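PDB 3OEP: urea carboxylase from Thermus thermophilus, which is of uncertain function, a KipI-KipA homologue with two cyclophilin-like halves that was probably misassigned as an allophanate hydrolase, though its family is generally credited with ATP binding. Local coordinates for residues Val82-Glu87 and Ala105-Pro110; Gly158-Pro161 and Gly167-Leu170; Leu175-Val178 and His182-Thr185. One frame throughout, in Å; residues are numbered along the deposited sequence.

Interaction 1: Val82-Glu87 and Ala105-Pro110; sequences VRYDGE and ALHQKP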
# COMPACT_ATOMS: atom_id res chain seq x y z
N VAL A 82 -18.66 -6.06 -21.68
CA VAL A 82 -17.30 -6.43 -22.05
C VAL A 82 -17.15 -6.56 -23.56
O VAL A 82 -18.00 -7.17 -24.22
CB VAL A 82 -16.91 -7.80 -21.44
CG1 VAL A 82 -15.45 -8.17 -21.79
CG2 VAL A 82 -17.11 -7.77 -19.95
N ARG A 83 -16.08 -5.99 -24.10
CA ARG A 83 -15.69 -6.20 -25.49
C ARG A 83 -14.64 -7.32 -25.47
O ARG A 83 -13.58 -7.16 -24.86
CB ARG A 83 -15.10 -4.93 -26.09
CG ARG A 83 -14.89 -5.00 -27.59
CD ARG A 83 -13.86 -4.00 -28.10
NE ARG A 83 -14.10 -2.64 -27.62
CZ ARG A 83 -13.27 -1.91 -26.88
NH1 ARG A 83 -12.08 -2.37 -26.49
NH2 ARG A 83 -13.63 -0.68 -26.52
N TYR A 84 -14.93 -8.44 -26.14
CA TYR A 84 -14.03 -9.60 -26.09
C TYR A 84 -12.99 -9.50 -27.19
O TYR A 84 -13.04 -10.20 -28.20
CB TYR A 84 -14.82 -10.91 -26.17
CG TYR A 84 -15.52 -11.23 -24.86
CD1 TYR A 84 -14.82 -11.76 -23.79
CD2 TYR A 84 -16.88 -10.97 -24.70
CE1 TYR A 84 -15.45 -12.04 -22.58
CE2 TYR A 84 -17.52 -11.25 -23.49
CZ TYR A 84 -16.80 -11.79 -22.44
OH TYR A 84 -17.42 -12.07 -21.25
N ASP A 85 -12.03 -8.59 -26.96
CA ASP A 85 -10.96 -8.27 -27.89
C ASP A 85 -9.59 -8.56 -27.26
O ASP A 85 -8.57 -8.02 -27.70
CB ASP A 85 -11.05 -6.79 -28.29
CG ASP A 85 -10.77 -5.83 -27.12
OD1 ASP A 85 -10.72 -6.27 -25.95
OD2 ASP A 85 -10.61 -4.61 -27.37
N GLY A 86 -9.59 -9.42 -26.24
CA GLY A 86 -8.38 -9.67 -25.47
C GLY A 86 -7.27 -10.27 -26.29
O GLY A 86 -7.50 -11.11 -27.17
N GLU A 87 -6.04 -9.83 -26.00
CA GLU A 87 -4.86 -10.26 -26.75
C GLU A 87 -4.62 -11.77 -26.66
O GLU A 87 -4.03 -12.35 -27.57
CB GLU A 87 -3.62 -9.50 -26.24
CG GLU A 87 -2.35 -9.69 -27.06
CD GLU A 87 -1.18 -8.87 -26.53
OE1 GLU A 87 -1.38 -7.71 -26.14
OE2 GLU A 87 -0.04 -9.40 -26.50
N ALA A 105 -18.85 -17.30 -24.58
CA ALA A 105 -20.08 -17.80 -23.96
C ALA A 105 -19.82 -18.38 -22.57
O ALA A 105 -20.57 -18.09 -21.63
CB ALA A 105 -20.75 -18.82 -24.86
N LEU A 106 -18.76 -19.17 -22.44
CA LEU A 106 -18.37 -19.73 -21.14
C LEU A 106 -18.06 -18.63 -20.13
O LEU A 106 -18.47 -18.71 -18.98
CB LEU A 106 -17.17 -20.67 -21.27
CG LEU A 106 -17.47 -22.07 -21.83
CD1 LEU A 106 -16.19 -22.77 -22.28
CD2 LEU A 106 -18.22 -22.93 -20.81
N HIS A 107 -17.35 -17.59 -20.57
CA HIS A 107 -17.02 -16.50 -19.66
C HIS A 107 -18.26 -15.78 -19.12
O HIS A 107 -18.29 -15.40 -17.96
CB HIS A 107 -16.07 -15.49 -20.30
CG HIS A 107 -15.52 -14.51 -19.31
ND1 HIS A 107 -15.93 -13.19 -19.25
CD2 HIS A 107 -14.66 -14.68 -18.28
CE1 HIS A 107 -15.31 -12.59 -18.25
NE2 HIS A 107 -14.54 -13.47 -17.65
N GLN A 108 -19.27 -15.61 -19.97
CA GLN A 108 -20.50 -14.92 -19.57
C GLN A 108 -21.48 -15.79 -18.79
O GLN A 108 -22.42 -15.27 -18.21
CB GLN A 108 -21.23 -14.40 -20.80
CG GLN A 108 -20.49 -13.33 -21.56
CD GLN A 108 -21.11 -13.05 -22.90
OE1 GLN A 108 -22.11 -12.34 -23.00
NE2 GLN A 108 -20.52 -13.62 -23.95
N LYS A 109 -21.28 -17.10 -18.79
CA LYS A 109 -22.28 -18.02 -18.22
C LYS A 109 -22.52 -17.88 -16.70
O LYS A 109 -23.67 -17.79 -16.28
CB LYS A 109 -21.96 -19.47 -18.59
CG LYS A 109 -23.07 -20.46 -18.26
CD LYS A 109 -22.78 -21.82 -18.87
CE LYS A 109 -23.90 -22.82 -18.57
NZ LYS A 109 -23.82 -23.35 -17.18
N PRO A 110 -21.46 -17.86 -15.87
CA PRO A 110 -21.72 -17.87 -14.43
C PRO A 110 -22.29 -16.57 -13.86
O PRO A 110 -22.11 -15.50 -14.43
CB PRO A 110 -20.32 -18.10 -13.82
CG PRO A 110 -19.48 -18.61 -14.91
CD PRO A 110 -20.02 -17.98 -16.16
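Y84 and H107 share one hydrogen bond, with Y84 OH 2.7 Å from H107 ND1; either atom could supply the proton. The hydroxyl lies near the imidazole plane at the edge of that ring, and ND1 in turn lies at the edge of the phenol ring. The two ring planes meet obliquely, 79° apart, with the Y84 and H107 ring centres 5.6 Å from each other. With CG anti to the backbone N (chi1 -170°), the H107 imidazole swings off the helix toward the strand end. Its other nitrogen, NE2, is bonded to T157 OG1, so both ring nitrogens are engaged and the ring's rotation is fixed between two partners.

The contact joins the end of strand 77-83 to the C-terminal part of helix 100-108, which packs against the cyclophilin-like sheet of this half of the chain. Y84 sits just past the strand at the centre of an inverse gamma turn.

Van der Waals contacts complete the surroundings of the phenol. Q108 CG comes within 3.3 Å of Y84 OH, and its amide lies obliquely by the ring, with NE2 3.9 Å from Y84 CE2. That amide is held by other partners, OE1 by the backbone N of E199 and NE2 by K104 O. F197 of strand 194-199 touches both Y84 and H107.

Within 82-87, R83 NH1 forms a salt bridge with D85 OD2 (2.8 Å), reaching it from above the carboxylate plane, and D85 OD1 is hydrogen-bonded to T173 OG1.

Interaction 2: Gly158-Pro161 and Gly167-Leu170; sequences GIYP and GWNL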
# COMPACT_ATOMS: atom_id res chain seq x y z
N GLY A 158 -10.97 -11.71 -13.33
CA GLY A 158 -10.73 -10.42 -12.71
C GLY A 158 -10.75 -9.29 -13.70
O GLY A 158 -10.75 -9.51 -14.92
N ILE A 159 -10.80 -8.07 -13.18
CA ILE A 159 -10.79 -6.86 -14.00
C ILE A 159 -9.69 -5.95 -13.47
O ILE A 159 -9.74 -5.53 -12.32
CB ILE A 159 -12.13 -6.11 -13.95
CG1 ILE A 159 -13.30 -7.05 -14.30
CG2 ILE A 159 -12.09 -4.91 -14.91
CD1 ILE A 159 -14.66 -6.49 -14.00
N TYR A 160 -8.70 -5.66 -14.30
CA TYR A 160 -7.61 -4.75 -13.92
C TYR A 160 -8.16 -3.32 -13.94
O TYR A 160 -8.53 -2.83 -15.00
CB TYR A 160 -6.43 -4.89 -14.90
CG TYR A 160 -5.66 -6.18 -14.79
CD1 TYR A 160 -4.41 -6.23 -14.17
CD2 TYR A 160 -6.16 -7.37 -15.32
CE1 TYR A 160 -3.70 -7.42 -14.07
CE2 TYR A 160 -5.45 -8.57 -15.22
CZ TYR A 160 -4.22 -8.59 -14.59
OH TYR A 160 -3.51 -9.77 -14.49
N PRO A 161 -8.24 -2.64 -12.78
CA PRO A 161 -8.81 -1.28 -12.79
C PRO A 161 -7.85 -0.21 -13.30
O PRO A 161 -8.29 0.85 -13.77
CB PRO A 161 -9.13 -1.02 -11.31
CG PRO A 161 -8.94 -2.34 -10.61
CD PRO A 161 -7.95 -3.09 -11.41
N GLY A 167 -0.05 -11.60 -15.10
CA GLY A 167 0.13 -12.82 -15.87
C GLY A 167 -1.16 -13.57 -16.16
O GLY A 167 -1.11 -14.69 -16.65
N TRP A 168 -2.30 -12.96 -15.87
CA TRP A 168 -3.59 -13.60 -16.18
C TRP A 168 -3.86 -13.52 -17.68
O TRP A 168 -3.26 -12.72 -18.40
CB TRP A 168 -4.72 -12.98 -15.35
CG TRP A 168 -4.71 -13.42 -13.91
CD1 TRP A 168 -3.65 -13.93 -13.21
CD2 TRP A 168 -5.81 -13.37 -12.98
NE1 TRP A 168 -4.02 -14.22 -11.92
CE2 TRP A 168 -5.33 -13.88 -11.75
CE3 TRP A 168 -7.14 -12.95 -13.08
CZ2 TRP A 168 -6.14 -13.98 -10.62
CZ3 TRP A 168 -7.95 -13.05 -11.95
CH2 TRP A 168 -7.44 -13.56 -10.74
N ASN A 169 -4.74 -14.41 -18.15
CA ASN A 169 -5.02 -14.54 -19.58
C ASN A 169 -6.08 -13.52 -19.99
O ASN A 169 -7.21 -13.57 -19.50
CB ASN A 169 -5.50 -15.96 -19.88
CG ASN A 169 -4.47 -17.01 -19.52
OD1 ASN A 169 -3.46 -17.18 -20.21
ND2 ASN A 169 -4.72 -17.74 -18.42
N LEU A 170 -5.70 -12.60 -20.87
CA LEU A 170 -6.54 -11.45 -21.21
C LEU A 170 -7.57 -11.79 -22.28
O LEU A 170 -7.22 -12.09 -23.43
CB LEU A 170 -5.68 -10.27 -21.68
CG LEU A 170 -4.50 -9.88 -20.79
CD1 LEU A 170 -3.83 -8.62 -21.36
CD2 LEU A 170 -4.91 -9.67 -19.34
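W168 presents the edge of its indole to the backbone of G158 and its CB to the hydroxyl of Y160. CG of W168 is anti to its carbonyl carbon (chi1 -75°), which, with chi2 at 21°, carries the six-membered ring across toward strand 156-159 until CZ3 lies 3.6 Å from G158 N, close to the indole plane. Glycine suits this spot: a CB on G158 would point at the indole and clash, about 3 Å from W168 CZ3.

Y160 uses the same first rotamer (chi1 -70°), but its first side-chain bond runs to one side of 167-170, and the length of the phenol makes the contact. Its OH ends 3.5 Å from W168 CB, which lies at the edge of the phenol ring, and the two side chains cross obliquely. L170 adds a methyl, CD2, 4.3 Å from Y160 CE2.

The segments run from the end of strand 156-159 and into the start of strand 169-174, which are not direct neighbours in the sheet: strand 149-153 runs between them, and its A151 touches Y160, W168 and L170. The small side chains of A151 and A153 probably leave room for the larger ones to meet over it. F123 packs edge-to-face with Y160, and F125 meets the indole. Replacing W168 with an alanine would probably open a gap beside the G158 backbone and leave F125 without its ring partner.

No hydrogen bond crosses the contact; Y160 OH is instead bonded to a glycerol, probably from the crystallisation liquor. The two segments are therefore joined by van der Waals packing.

Interaction 3: Leu175-Val178 and His182-Thr185; sequences LVAV and HRET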
# COMPACT_ATOMS: atom_id res chain seq x y z
N LEU A 175 -16.15 -2.29 -20.36
CA LEU A 175 -16.64 -1.03 -20.90
C LEU A 175 -17.15 -0.10 -19.80
O LEU A 175 -17.71 0.98 -20.08
CB LEU A 175 -17.69 -1.29 -21.98
CG LEU A 175 -17.19 -2.20 -23.11
CD1 LEU A 175 -18.26 -2.36 -24.18
CD2 LEU A 175 -15.88 -1.68 -23.71
N VAL A 176 -16.96 -0.53 -18.55
CA VAL A 176 -17.16 0.32 -17.38
C VAL A 176 -15.89 0.31 -16.53
O VAL A 176 -15.20 -0.71 -16.44
CB VAL A 176 -18.36 -0.14 -16.52
CG1 VAL A 176 -19.67 0.05 -17.29
CG2 VAL A 176 -18.21 -1.60 -16.09
N ALA A 177 -15.56 1.45 -15.93
CA ALA A 177 -14.41 1.56 -15.05
C ALA A 177 -14.82 1.08 -13.67
O ALA A 177 -15.72 1.64 -13.04
CB ALA A 177 -13.91 3.02 -14.99
N VAL A 178 -14.17 0.02 -13.19
CA VAL A 178 -14.51 -0.53 -11.87
C VAL A 178 -13.99 0.38 -10.73
O VAL A 178 -14.51 0.32 -9.61
CB VAL A 178 -14.03 -1.99 -11.71
CG1 VAL A 178 -14.69 -2.88 -12.78
CG2 VAL A 178 -12.51 -2.10 -11.78
N HIS A 182 -12.57 9.88 -8.75
CA HIS A 182 -13.24 11.17 -8.95
C HIS A 182 -14.76 11.13 -8.85
O HIS A 182 -15.38 12.17 -8.67
CB HIS A 182 -12.84 11.77 -10.29
CG HIS A 182 -11.40 12.17 -10.35
ND1 HIS A 182 -10.96 13.41 -9.93
CD2 HIS A 182 -10.30 11.50 -10.76
CE1 HIS A 182 -9.65 13.48 -10.09
NE2 HIS A 182 -9.23 12.33 -10.59
N ARG A 183 -15.37 9.95 -8.97
CA ARG A 183 -16.83 9.91 -8.95
C ARG A 183 -17.38 9.70 -7.54
O ARG A 183 -16.64 9.37 -6.61
CB ARG A 183 -17.36 8.85 -9.93
CG ARG A 183 -17.14 7.43 -9.51
CD ARG A 183 -17.43 6.44 -10.63
NE ARG A 183 -16.95 5.12 -10.22
CZ ARG A 183 -16.69 4.10 -11.03
NH1 ARG A 183 -16.24 2.97 -10.50
NH2 ARG A 183 -16.87 4.18 -12.35
N GLU A 184 -18.69 9.92 -7.40
CA GLU A 184 -19.36 9.83 -6.10
C GLU A 184 -19.14 8.49 -5.40
O GLU A 184 -18.96 8.44 -4.18
CB GLU A 184 -20.87 10.07 -6.26
N THR A 185 -19.14 7.41 -6.18
CA THR A 185 -18.93 6.06 -5.67
C THR A 185 -17.72 5.47 -6.39
O THR A 185 -17.86 4.87 -7.45
CB THR A 185 -20.19 5.21 -5.92
OG1 THR A 185 -21.33 5.86 -5.35
CG2 THR A 185 -20.05 3.82 -5.31
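R183 grips a single backbone oxygen, A177 O, end-on with both terminal nitrogens of its guanidinium. NH1 and NH2 each lie 2.9 Å from A177 O, and the two N-H...O angles, 143° and 145°, are similarly bent, as expected when one atom is shared by two donors of the same group. The oxygen lies near the guanidinium plane, at its edge. Seen from the carbonyl, both nitrogens are tilted out of its plane and come from the same face.

The third nitrogen turns back to its own segment: NE donates to T185 O at 2.9 Å, with that donor well above the carbonyl plane. NH1 has a further bond, to P186 O. All three guanidinium nitrogens thus work on backbone carbonyls, which hold the planar group against rotation; the partial negative charge of these oxygens probably offsets part of the arginine's positive charge in this partly buried place. V178 O also lies 3.3 Å from R183 NH1, near the guanidinium plane.

The reach depends on the side chain's shape. CG sits between the backbone N and the carbonyl carbon (chi1 71°), and from there the chain runs extended to NE, spanning the distance between A177 and R183, whose CA atoms are 10.6 Å apart.

Packing is slight. A177 CB points toward the arginine and comes within 4.1 Å of R183 NH2, its methyl also touching H148. L188 lies against the R183 side chain. The side chain of V178 starts away from the arginine, and a methyl of it packs on P161.

Both segments belong to the long loop from strand 169-174 to strand 194-199 of the cyclophilin-like half, and what they form is an arginine bridging backbone carbonyls to tie together two parts of an irregular connection.

The three contacts follow one another along the chain, all in the part related to carboxyltransferase subdomains C and D. Interactions 1 and 2 have centres about 12 Å apart and reach the same sheet, where strands 77-83 and 169-174 are neighbours; their nearest atoms are about 3 Å apart but make no contact. Interaction 3 lies farther off, its centre about 21 Å from that of interaction 1 and about 18 Å from that of interaction 2, yet it packs against both: L175 CD2 lies 3.7 Å from R83 NH2, and V178 CG2 3.6 Å from P161 CB. The glycerol lies at interaction 2, about 3 Å from the Y160 side chain, and may mark a pocket.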